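Local coordinates for protein Niban 2 (Homo sapiens, PDB 7CTP), which may suppress apoptosis, may promote the invasion of melanoma cells in vitro, and combines a PH domain with a large helical region, at residues S344-L349 and L549-E554; V351-G356 and S485-F490. One frame throughout, in Å; residues are numbered along the deposited sequence.

Contact 1: S344-L349 and L549-E554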
# COMPACT_ATOMS: atom_id res chain seq x y z
N SER A 344 4.38 -8.09 -22.85
CA SER A 344 5.41 -7.11 -22.53
C SER A 344 5.25 -6.56 -21.12
O SER A 344 6.24 -6.39 -20.39
CB SER A 344 5.40 -5.97 -23.54
OG SER A 344 6.44 -5.05 -23.25
N ILE A 345 4.01 -6.26 -20.72
CA ILE A 345 3.78 -5.74 -19.37
C ILE A 345 4.15 -6.79 -18.33
O ILE A 345 4.80 -6.48 -17.32
CB ILE A 345 2.32 -5.28 -19.22
CG1 ILE A 345 2.04 -4.11 -20.16
CG2 ILE A 345 2.04 -4.87 -17.77
CD1 ILE A 345 0.57 -3.80 -20.32
N LEU A 346 3.75 -8.04 -18.57
CA LEU A 346 4.11 -9.13 -17.66
C LEU A 346 5.62 -9.27 -17.55
O LEU A 346 6.16 -9.43 -16.44
CB LEU A 346 3.47 -10.43 -18.14
CG LEU A 346 3.69 -11.68 -17.29
CD1 LEU A 346 3.22 -11.47 -15.86
CD2 LEU A 346 2.97 -12.86 -17.92
N GLU A 347 6.33 -9.20 -18.68
CA GLU A 347 7.79 -9.32 -18.66
C GLU A 347 8.41 -8.22 -17.81
O GLU A 347 9.32 -8.47 -17.02
CB GLU A 347 8.37 -9.29 -20.07
CG GLU A 347 9.88 -9.65 -20.09
CD GLU A 347 10.64 -9.03 -21.26
OE1 GLU A 347 10.05 -8.82 -22.34
OE2 GLU A 347 11.85 -8.76 -21.09
N ALA A 348 7.91 -6.99 -17.95
CA ALA A 348 8.45 -5.87 -17.18
C ALA A 348 8.28 -6.09 -15.68
O ALA A 348 9.13 -5.69 -14.88
CB ALA A 348 7.78 -4.56 -17.60
N LEU A 349 7.17 -6.71 -15.29
CA LEU A 349 6.91 -6.92 -13.87
C LEU A 349 7.64 -8.15 -13.34
O LEU A 349 8.07 -8.17 -12.18
CB LEU A 349 5.41 -7.10 -13.65
CG LEU A 349 4.92 -7.02 -12.21
CD1 LEU A 349 5.08 -5.61 -11.67
CD2 LEU A 349 3.47 -7.45 -12.17
N LEU A 549 -4.47 -15.33 -17.73
CA LEU A 549 -4.06 -16.62 -17.17
C LEU A 549 -3.15 -17.36 -18.13
O LEU A 549 -2.23 -18.06 -17.69
CB LEU A 549 -5.28 -17.47 -16.82
CG LEU A 549 -6.12 -16.97 -15.64
CD1 LEU A 549 -7.54 -17.48 -15.74
CD2 LEU A 549 -5.49 -17.35 -14.31
N GLN A 550 -3.38 -17.21 -19.43
CA GLN A 550 -2.54 -17.88 -20.42
C GLN A 550 -1.21 -17.15 -20.61
O GLN A 550 -0.19 -17.80 -20.85
CB GLN A 550 -3.28 -18.01 -21.75
CG GLN A 550 -3.76 -19.43 -22.08
CD GLN A 550 -2.64 -20.46 -22.19
OE1 GLN A 550 -1.46 -20.15 -22.05
NE2 GLN A 550 -3.02 -21.71 -22.43
N ALA A 551 -1.20 -15.82 -20.51
CA ALA A 551 0.07 -15.09 -20.59
C ALA A 551 0.97 -15.46 -19.43
O ALA A 551 2.17 -15.69 -19.60
CB ALA A 551 -0.18 -13.58 -20.64
N VAL A 552 0.40 -15.53 -18.22
CA VAL A 552 1.17 -15.96 -17.06
C VAL A 552 1.45 -17.45 -17.14
O VAL A 552 2.42 -17.95 -16.57
CB VAL A 552 0.40 -15.58 -15.78
CG1 VAL A 552 1.21 -15.92 -14.54
CG2 VAL A 552 0.07 -14.09 -15.79
N LYS A 553 0.62 -18.17 -17.88
CA LYS A 553 0.87 -19.58 -18.14
C LYS A 553 1.98 -19.78 -19.17
O LYS A 553 2.98 -20.44 -18.90
CB LYS A 553 -0.43 -20.19 -18.61
CG LYS A 553 -0.31 -21.46 -19.30
CD LYS A 553 -1.71 -21.99 -19.40
CE LYS A 553 -1.63 -23.33 -19.87
NZ LYS A 553 -0.71 -24.00 -18.96
N GLU A 554 1.80 -19.21 -20.37
CA GLU A 554 2.74 -19.40 -21.46
C GLU A 554 4.13 -18.94 -21.06
O GLU A 554 5.12 -19.65 -21.28
CB GLU A 554 2.27 -18.66 -22.71
CG GLU A 554 1.13 -19.35 -23.43
CD GLU A 554 1.01 -18.91 -24.87
OE1 GLU A 554 1.82 -18.06 -25.29
OE2 GLU A 554 0.11 -19.42 -25.57

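Contact 2: V351-G356 and S485-F490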
# COMPACT_ATOMS: atom_id res chain seq x y z
N VAL A 351 10.54 -9.73 -14.12
CA VAL A 351 11.99 -9.80 -14.00
C VAL A 351 12.43 -9.24 -12.65
O VAL A 351 13.05 -9.98 -11.87
CB VAL A 351 12.67 -9.11 -15.19
CG1 VAL A 351 14.18 -9.06 -14.98
CG2 VAL A 351 12.34 -9.85 -16.47
N PRO A 352 12.12 -7.98 -12.31
CA PRO A 352 12.58 -7.49 -11.00
C PRO A 352 11.92 -8.21 -9.83
O PRO A 352 12.59 -8.47 -8.83
CB PRO A 352 12.21 -6.00 -11.03
CG PRO A 352 11.08 -5.93 -11.99
CD PRO A 352 11.39 -6.93 -13.04
N THR A 353 10.63 -8.54 -9.95
CA THR A 353 9.93 -9.22 -8.87
C THR A 353 10.59 -10.56 -8.56
O THR A 353 10.79 -10.91 -7.39
CB THR A 353 8.46 -9.45 -9.24
OG1 THR A 353 7.84 -8.19 -9.53
CG2 THR A 353 7.73 -10.12 -8.07
N SER A 354 10.90 -11.34 -9.60
CA SER A 354 11.49 -12.65 -9.39
C SER A 354 12.92 -12.53 -8.87
O SER A 354 13.34 -13.34 -8.03
CB SER A 354 11.44 -13.45 -10.69
OG SER A 354 10.09 -13.68 -11.06
N GLN A 355 13.67 -11.53 -9.34
CA GLN A 355 14.98 -11.27 -8.75
C GLN A 355 14.85 -10.97 -7.26
O GLN A 355 15.67 -11.43 -6.46
CB GLN A 355 15.66 -10.11 -9.47
CG GLN A 355 16.13 -10.46 -10.87
CD GLN A 355 16.69 -9.27 -11.61
OE1 GLN A 355 16.54 -8.13 -11.17
NE2 GLN A 355 17.34 -9.52 -12.73
N GLY A 356 13.83 -10.21 -6.88
CA GLY A 356 13.67 -9.87 -5.47
C GLY A 356 13.35 -11.07 -4.60
O GLY A 356 13.90 -11.22 -3.51
N SER A 485 3.54 -19.39 -5.91
CA SER A 485 2.13 -19.09 -5.67
C SER A 485 1.91 -17.59 -5.52
O SER A 485 1.03 -17.01 -6.16
CB SER A 485 1.64 -19.82 -4.42
OG SER A 485 1.64 -21.22 -4.63
N VAL A 486 2.73 -16.95 -4.68
CA VAL A 486 2.56 -15.53 -4.39
C VAL A 486 2.83 -14.70 -5.64
O VAL A 486 2.09 -13.77 -5.95
CB VAL A 486 3.47 -15.12 -3.22
CG1 VAL A 486 3.52 -13.59 -3.09
CG2 VAL A 486 2.96 -15.74 -1.92
N ARG A 487 3.88 -15.05 -6.39
CA ARG A 487 4.21 -14.27 -7.58
C ARG A 487 3.14 -14.42 -8.66
O ARG A 487 2.78 -13.43 -9.32
CB ARG A 487 5.60 -14.64 -8.10
CG ARG A 487 6.70 -13.93 -7.32
CD ARG A 487 8.08 -14.26 -7.86
NE ARG A 487 8.44 -15.64 -7.57
CZ ARG A 487 8.84 -16.51 -8.50
NH1 ARG A 487 8.92 -16.12 -9.76
NH2 ARG A 487 9.15 -17.76 -8.16
N LYS A 488 2.61 -15.63 -8.86
CA LYS A 488 1.57 -15.78 -9.89
C LYS A 488 0.34 -14.95 -9.56
O LYS A 488 -0.24 -14.31 -10.45
CB LYS A 488 1.17 -17.24 -10.07
CG LYS A 488 0.18 -17.38 -11.26
CD LYS A 488 -0.88 -18.46 -11.06
CE LYS A 488 -2.14 -18.17 -11.89
NZ LYS A 488 -1.95 -18.38 -13.36
N ARG A 489 -0.07 -14.96 -8.29
CA ARG A 489 -1.21 -14.16 -7.86
C ARG A 489 -0.92 -12.67 -8.04
O ARG A 489 -1.80 -11.90 -8.47
CB ARG A 489 -1.54 -14.46 -6.40
CG ARG A 489 -2.82 -13.81 -5.86
CD ARG A 489 -2.93 -14.04 -4.35
NE ARG A 489 -2.34 -15.32 -3.95
CZ ARG A 489 -1.63 -15.52 -2.84
NH1 ARG A 489 -1.41 -14.53 -1.99
NH2 ARG A 489 -1.15 -16.73 -2.58
N PHE A 490 0.31 -12.26 -7.74
CA PHE A 490 0.69 -10.86 -7.85
C PHE A 490 0.68 -10.41 -9.30
O PHE A 490 0.18 -9.33 -9.62
CB PHE A 490 2.07 -10.67 -7.21
CG PHE A 490 2.66 -9.30 -7.42
CD1 PHE A 490 2.10 -8.18 -6.83
CD2 PHE A 490 3.80 -9.15 -8.20
CE1 PHE A 490 2.67 -6.92 -7.03
CE2 PHE A 490 4.37 -7.90 -8.39
CZ PHE A 490 3.80 -6.79 -7.80

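Contact 1: S344-L349 and L549-E554
Leu346 lays its methyl CD2 over one face of the peptide group that joins Ala551 to Val552 on helix 532-555, where helix 342-378 meets it. Leu346 CD2 stands 3.6 Å from Ala551 C and 3.4 Å from Ala551 O, so the approach is to the broad side of the carbonyl. Beside the peptide, Val552 CA lies 3.7 Å from Leu346 CD2, and the small CB of Ala551 borders the same Leu346 CD2 at 4.2 Å. The alanine, with only a CB, is consistent with so close an approach to the backbone. Leu346 gets there by an extended first torsion, CG anti to the backbone N (chi1 -178°), which points the isobutyl group at Ala551 and Val552. Its two methyls then divide the work: Leu346 CD2 takes the peptide and also meets Val552 CG2 at 3.8 Å, while Leu346 CD1 approaches that same valine methyl from 4.1 Å. The leucine and valine side chains cross at about a right angle. The patch is modest, 108 Å² in all, and entirely apolar on the side-chain level. Phe491 of helix 464-511 packs on Leu346, bringing a third helix to the joint. This is apolar helix-helix packing within the helical region of Niban 2, joining the start of helix 342-378 to the C-terminal part of helix 532-555, with helix 464-511 alongside.

Contact 2: V351-G356 and S485-F490
Arg487 reaches across to Thr353 and Ser354 with successive parts of its side chain. From CB the chain leaves with CG anti to the carbonyl carbon (chi1 -81°), and Arg487 CG is the first atom to meet the other helix, 4.0 Å from Thr353 CG2; the two side chains slide past one another in opposite directions. Arg487 CD comes next, 3.8 Å from Ser354 OG. A bend at chi3 (-70°) then turns the guanidinium, NE bonding to Ser483 OG of its own helix and Arg487 NH1 reaching Ser354 OG at 3.0 Å. This last bond is weak: the N-H is strongly bent from the acceptor (125°), and the hydroxyl lies oblique to the guanidinium. Ser354 OG is also bonded to Met350 O, one turn back, to which it must give its proton, leaving the oxygen to accept from NH1. Thr353 OG1 is likewise tied to Leu349 O and sits at the edge of the Phe490 ring, near its plane, 3.7 Å from Phe490 CE2. The segments 351-356 and 485-490 run nearly antiparallel, their axes 11.2 Å apart at closest approach. Cut back to an alanine here, the Arg487 side chain would probably leave a gap beside Thr353 CG2, and Ser354 OG and Ser483 OG would lose the guanidinium they share. The chemistry thus implies that the hydroxyls of Thr353 and Ser354 are bonded to carbonyls of their own helix, 342-378, while the grip between the helices rests largely on van der Waals contact, supplemented by one bent bond to a buried cation.

How the contacts relate
Read from the N terminus, the chain passes the PH-domain sheet before entering helix 342-378, which supplies the first partner of both contacts. Its start, 344-349, waits for 549-554 near the C-terminal end of helix 532-555; the next turns, 351-356, pair sooner, with 485-490 on helix 464-511. The largely helical loop of contact 2 therefore lies wholly within the longer loop of contact 1. Their centres are 11 Å apart, and the two join directly: Val552 CG1 packs on Lys488 CG at 3.7 Å, and Leu349 CD2 on Phe490 CE2 at 3.9 Å. Together they tie helix 342-378 to two later helices that follow one another in the chain, 464-511 and 532-555, so that the three pack against one another here.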